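Local coordinates for conserved domain protein (Streptococcus pneumoniae, PDB 2I7R), which is of unknown function but belongs to the glyoxalase/bleomycin resistance protein/dioxygenase superfamily, whose members include metal-dependent enzymes and antibiotic-binding proteins, at the interface of chains A and B. Coordinates in Å, arbitrary orientation; residue numbers count along the deposited sequence, not the author numbering. Chains: chain A/B, Conserved domain protein.

Contact 1: the interface of chains A and B. Residues chain A 61-63, 65; chain B 61-63, 65.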
loop_
_atom_site.group_PDB
_atom_site.type_symbol
_atom_site.label_atom_id
_atom_site.label_comp_id
_atom_site.label_asym_id
_atom_site.label_seq_id
_atom_site.Cartn_x
_atom_site.Cartn_y
_atom_site.Cartn_z
ATOM N N PHE A 61 -10.326 3.784 5.763
ATOM C CA PHE A 61 -9.700 4.286 4.573
ATOM C C PHE A 61 -10.716 5.139 3.866
ATOM O O PHE A 61 -11.863 4.758 3.772
ATOM C CB PHE A 61 -9.262 3.139 3.641
ATOM C CG PHE A 61 -8.612 3.637 2.374
ATOM C CD1 PHE A 61 -7.324 4.181 2.410
ATOM C CD2 PHE A 61 -9.299 3.627 1.169
ATOM C CE1 PHE A 61 -6.713 4.658 1.244
ATOM C CE2 PHE A 61 -8.697 4.131 -0.013
ATOM C CZ PHE A 61 -7.414 4.644 0.023
ATOM N N GLN A 62 -10.275 6.285 3.387
ATOM C CA GLN A 62 -11.075 7.150 2.550
ATOM C C GLN A 62 -10.547 7.157 1.109
ATOM O O GLN A 62 -11.128 6.539 0.216
ATOM C CB GLN A 62 -11.156 8.548 3.182
ATOM C CG GLN A 62 -12.108 8.527 4.432
ATOM C CD GLN A 62 -12.130 9.823 5.222
ATOM O OE1 GLN A 62 -12.093 10.921 4.647
ATOM N NE2 GLN A 62 -12.202 9.703 6.568
ATOM N N SER A 63 -9.435 7.832 0.868
ATOM C CA SER A 63 -8.919 7.918 -0.499
ATOM C C SER A 63 -7.412 8.135 -0.441
ATOM O O SER A 63 -6.832 8.082 0.624
ATOM C CB SER A 63 -9.638 9.049 -1.292
ATOM O OG SER A 63 -9.498 8.887 -2.716
ATOM N N ILE A 65 -4.673 6.643 -2.378
ATOM C CA ILE A 65 -3.608 5.729 -2.782
ATOM C C ILE A 65 -3.880 5.112 -4.144
ATOM O O ILE A 65 -5.017 5.083 -4.611
ATOM C CB ILE A 65 -3.333 4.597 -1.732
ATOM C CG1 ILE A 65 -4.358 3.458 -1.880
ATOM C CG2 ILE A 65 -3.181 5.220 -0.271
ATOM C CD1 ILE A 65 -4.179 2.265 -0.890
ATOM N N PHE B 61 -4.347 11.339 0.517
ATOM C CA PHE B 61 -4.423 10.311 1.542
ATOM C C PHE B 61 -4.830 10.915 2.891
ATOM O O PHE B 61 -4.280 11.975 3.285
ATOM C CB PHE B 61 -3.087 9.608 1.730
ATOM C CG PHE B 61 -3.151 8.540 2.776
ATOM C CD1 PHE B 61 -3.831 7.350 2.520
ATOM C CD2 PHE B 61 -2.622 8.760 4.046
ATOM C CE1 PHE B 61 -3.941 6.351 3.513
ATOM C CE2 PHE B 61 -2.731 7.773 5.054
ATOM C CZ PHE B 61 -3.386 6.568 4.790
ATOM N N GLN B 62 -5.740 10.238 3.609
ATOM C CA GLN B 62 -6.035 10.657 5.009
ATOM C C GLN B 62 -5.575 9.654 6.112
ATOM O O GLN B 62 -4.672 9.925 6.908
ATOM C CB GLN B 62 -7.524 11.016 5.148
ATOM C CG GLN B 62 -7.995 11.469 6.552
ATOM C CD GLN B 62 -9.290 12.271 6.466
ATOM O OE1 GLN B 62 -9.440 13.114 5.582
ATOM N NE2 GLN B 62 -10.237 11.984 7.352
ATOM N N SER B 63 -6.228 8.503 6.146
ATOM C CA SER B 63 -5.949 7.467 7.129
ATOM C C SER B 63 -6.368 6.123 6.546
ATOM O O SER B 63 -6.874 6.049 5.408
ATOM C CB SER B 63 -6.737 7.754 8.449
ATOM O OG SER B 63 -6.174 7.036 9.535
ATOM N N ILE B 65 -4.627 2.868 6.399
ATOM C CA ILE B 65 -3.708 1.810 5.922
ATOM C C ILE B 65 -2.580 1.580 6.941
ATOM O O ILE B 65 -2.212 2.476 7.692
ATOM C CB ILE B 65 -3.061 2.109 4.504
ATOM C CG1 ILE B 65 -1.983 3.211 4.590
ATOM C CG2 ILE B 65 -4.186 2.470 3.464
ATOM C CD1 ILE B 65 -1.084 3.391 3.284
HETATM O O HOH W 1 -7.350 7.630 3.194
#

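Contact 2: the interface of chains A and B. Residues chain A 8-9, 65, 67; chain B 9, 65-67.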
loop_
_atom_site.group_PDB
_atom_site.type_symbol
_atom_site.label_atom_id
_atom_site.label_comp_id
_atom_site.label_asym_id
_atom_site.label_seq_id
_atom_site.Cartn_x
_atom_site.Cartn_y
_atom_site.Cartn_z
ATOM N N GLN A 8 3.408 -6.323 2.977
ATOM C CA GLN A 8 1.992 -6.404 3.304
ATOM C C GLN A 8 1.410 -5.001 3.441
ATOM O O GLN A 8 2.020 -4.108 4.023
ATOM C CB GLN A 8 1.814 -7.179 4.615
ATOM C CG GLN A 8 0.383 -7.374 5.034
ATOM C CD GLN A 8 0.237 -8.222 6.313
ATOM O OE1 GLN A 8 0.970 -9.197 6.520
ATOM N NE2 GLN A 8 -0.729 -7.858 7.158
ATOM N N LEU A 9 0.219 -4.822 2.903
ATOM C CA LEU A 9 -0.475 -3.571 3.031
ATOM C C LEU A 9 -1.852 -3.909 3.572
ATOM O O LEU A 9 -2.527 -4.805 3.049
ATOM C CB LEU A 9 -0.565 -2.886 1.658
ATOM C CG LEU A 9 -1.503 -1.691 1.510
ATOM C CD1 LEU A 9 -0.985 -0.461 2.301
ATOM C CD2 LEU A 9 -1.690 -1.367 0.043
ATOM N N ILE A 65 -4.673 6.643 -2.378
ATOM C CA ILE A 65 -3.608 5.729 -2.782
ATOM C C ILE A 65 -3.880 5.112 -4.144
ATOM O O ILE A 65 -5.017 5.083 -4.611
ATOM C CB ILE A 65 -3.333 4.597 -1.732
ATOM C CG1 ILE A 65 -4.358 3.458 -1.880
ATOM C CG2 ILE A 65 -3.181 5.220 -0.271
ATOM C CD1 ILE A 65 -4.179 2.265 -0.890
ATOM N N ILE A 67 -2.676 1.429 -5.919
ATOM C CA ILE A 67 -2.061 0.121 -5.737
ATOM C C ILE A 67 -1.725 -0.354 -7.141
ATOM O O ILE A 67 -2.650 -0.650 -7.925
ATOM C CB ILE A 67 -3.085 -0.857 -5.097
ATOM C CG1 ILE A 67 -3.313 -0.554 -3.590
ATOM C CG2 ILE A 67 -2.701 -2.271 -5.347
ATOM C CD1 ILE A 67 -4.614 -1.212 -3.101
ATOM N N LEU B 9 3.339 1.178 -4.411
ATOM C CA LEU B 9 2.231 1.830 -3.751
ATOM C C LEU B 9 2.443 3.318 -3.806
ATOM O O LEU B 9 3.505 3.773 -3.437
ATOM C CB LEU B 9 2.157 1.379 -2.293
ATOM C CG LEU B 9 1.194 2.071 -1.345
ATOM C CD1 LEU B 9 -0.281 1.812 -1.766
ATOM C CD2 LEU B 9 1.523 1.561 0.085
ATOM N N ILE B 65 -4.627 2.868 6.399
ATOM C CA ILE B 65 -3.708 1.810 5.922
ATOM C C ILE B 65 -2.580 1.580 6.941
ATOM O O ILE B 65 -2.212 2.476 7.692
ATOM C CB ILE B 65 -3.061 2.109 4.504
ATOM C CG1 ILE B 65 -1.983 3.211 4.590
ATOM C CG2 ILE B 65 -4.186 2.470 3.464
ATOM C CD1 ILE B 65 -1.084 3.391 3.284
ATOM N N ILE B 66 -2.074 0.358 6.954
ATOM C CA ILE B 66 -0.816 0.029 7.617
ATOM C C ILE B 66 0.127 -0.549 6.578
ATOM O O ILE B 66 -0.230 -1.493 5.871
ATOM C CB ILE B 66 -1.041 -1.002 8.731
ATOM C CG1 ILE B 66 -2.036 -0.437 9.762
ATOM C CG2 ILE B 66 0.250 -1.370 9.394
ATOM C CD1 ILE B 66 -2.373 -1.429 10.916
ATOM N N ILE B 67 1.314 0.037 6.470
ATOM C CA ILE B 67 2.353 -0.438 5.544
ATOM C C ILE B 67 3.267 -1.298 6.400
ATOM O O ILE B 67 3.816 -0.778 7.386
ATOM C CB ILE B 67 3.242 0.737 5.028
ATOM C CG1 ILE B 67 2.442 1.868 4.371
ATOM C CG2 ILE B 67 4.331 0.239 4.111
ATOM C CD1 ILE B 67 1.625 1.391 3.249
#

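Contact 1: the interface of chains A and B
A:Phe61 and B:Phe61 meet across the two-fold axis, and each brings its CD1 and CE1 side up to CG2 of the other chain's Ile65, which lies tilted out of the ring plane. The packing is close here: A:Ile65 CG2 lies 3.6 Å from CD1 of B:Phe61, and the twin pair from A:Phe61 repeats it. The rings themselves meet CE1 to CE1 at 4.0 Å, their side chains crossing at a slant. In both chains CG of Phe61 stands opposite the backbone N (chi1 179° in A:Phe61), which carries the ring along the partner's isoleucine, while the N of Ser63 in its own chain sits over one ring face near the rim.

Just beside the rings, water 1 bridges the two loops. The backbone O of A:Ser63 lies 2.7 Å from water 1. The backbone O of B:Ser63 lies 2.8 Å from water 1. The backbone N-H groups of Gln62 and Ser63 from both chains point to it as well, the N of B:Gln62 at 3.1 Å from water 1. Water 1 thus joins backbone N and O groups of both subunits.

The glutamine side is looser and breaks the symmetry. CG of A:Gln62 is turned opposite its carbonyl carbon (chi1 -74°), whereas that of B:Gln62 is opposite its backbone N. The amide planes lie 66° apart. As modelled, A:Gln62 NE2 sits 3.1 Å from B:Gln62 NE2, donor against donor, so one of these amides may need its O and N exchanged.

Contact 2: the interface of chains A and B
The backbone O of B:Ile66 lies 3.5 Å from CA of A:Leu9; this is a van der Waals approach to carbon, not a hydrogen bond. CD1 of the same leucine also passes 3.8 Å from that oxygen on its way over the neighbouring isoleucines. Beyond the main chain the contact is aliphatic. A:Leu9 and B:Leu9 reach toward each other tip to tip across the two-fold, with CD1 of A:Leu9 3.9 Å from CD2 of B:Leu9.

A:Leu9 CD1 is the busier methyl. It touches CB of B:Ile65 at 4.0 Å and is squeezed against CD1 of B:Ile67 at 3.3 Å, tighter than carbons normally sit. The squeeze has no equal in the twin, where CG1 of A:Ile67 stays 4.3 Å from B:Leu9 CD1. The second torsion largely explains the difference: in B:Ile67 it is -57°, swinging CD1 toward the leucine, while in A:Ile67 it is 162° and the chain runs extended, taking CD1 away. The Leu9 to Ile65 contact keeps the symmetry: CD1 of B:Leu9 lies 4.0 Å from CD1 of A:Ile65, as in the twin.

Leu9 is the residue that buries most surface in this patch, in either chain. In the fold, strand 5-12 of one subunit pairs with strand 65-70 of the other through antiparallel bridges, A:Leu9 with B:Ile67 and A:Ile67 with B:Leu9, so strand pairing as well as side-chain packing joins the two subunits.

Contact 1 and contact 2 are neighbouring patches of one two-fold interface, their C-alpha centres about 9 Å apart. A:Ile65 and B:Ile65, each at the start of strand 65-70, belong to both: CG2 meets Phe61 in contact 1, while CB and CD1 meet Leu9 in contact 2. Contact 1 comes mainly from the loop before strand 65-70, and contact 2 from that strand and strand 5-12 of the partner. Together they make a continuous seam that would support a dimer. Pairing of this kind is common in the superfamily, although the structure alone does not show that the dimer is the working form.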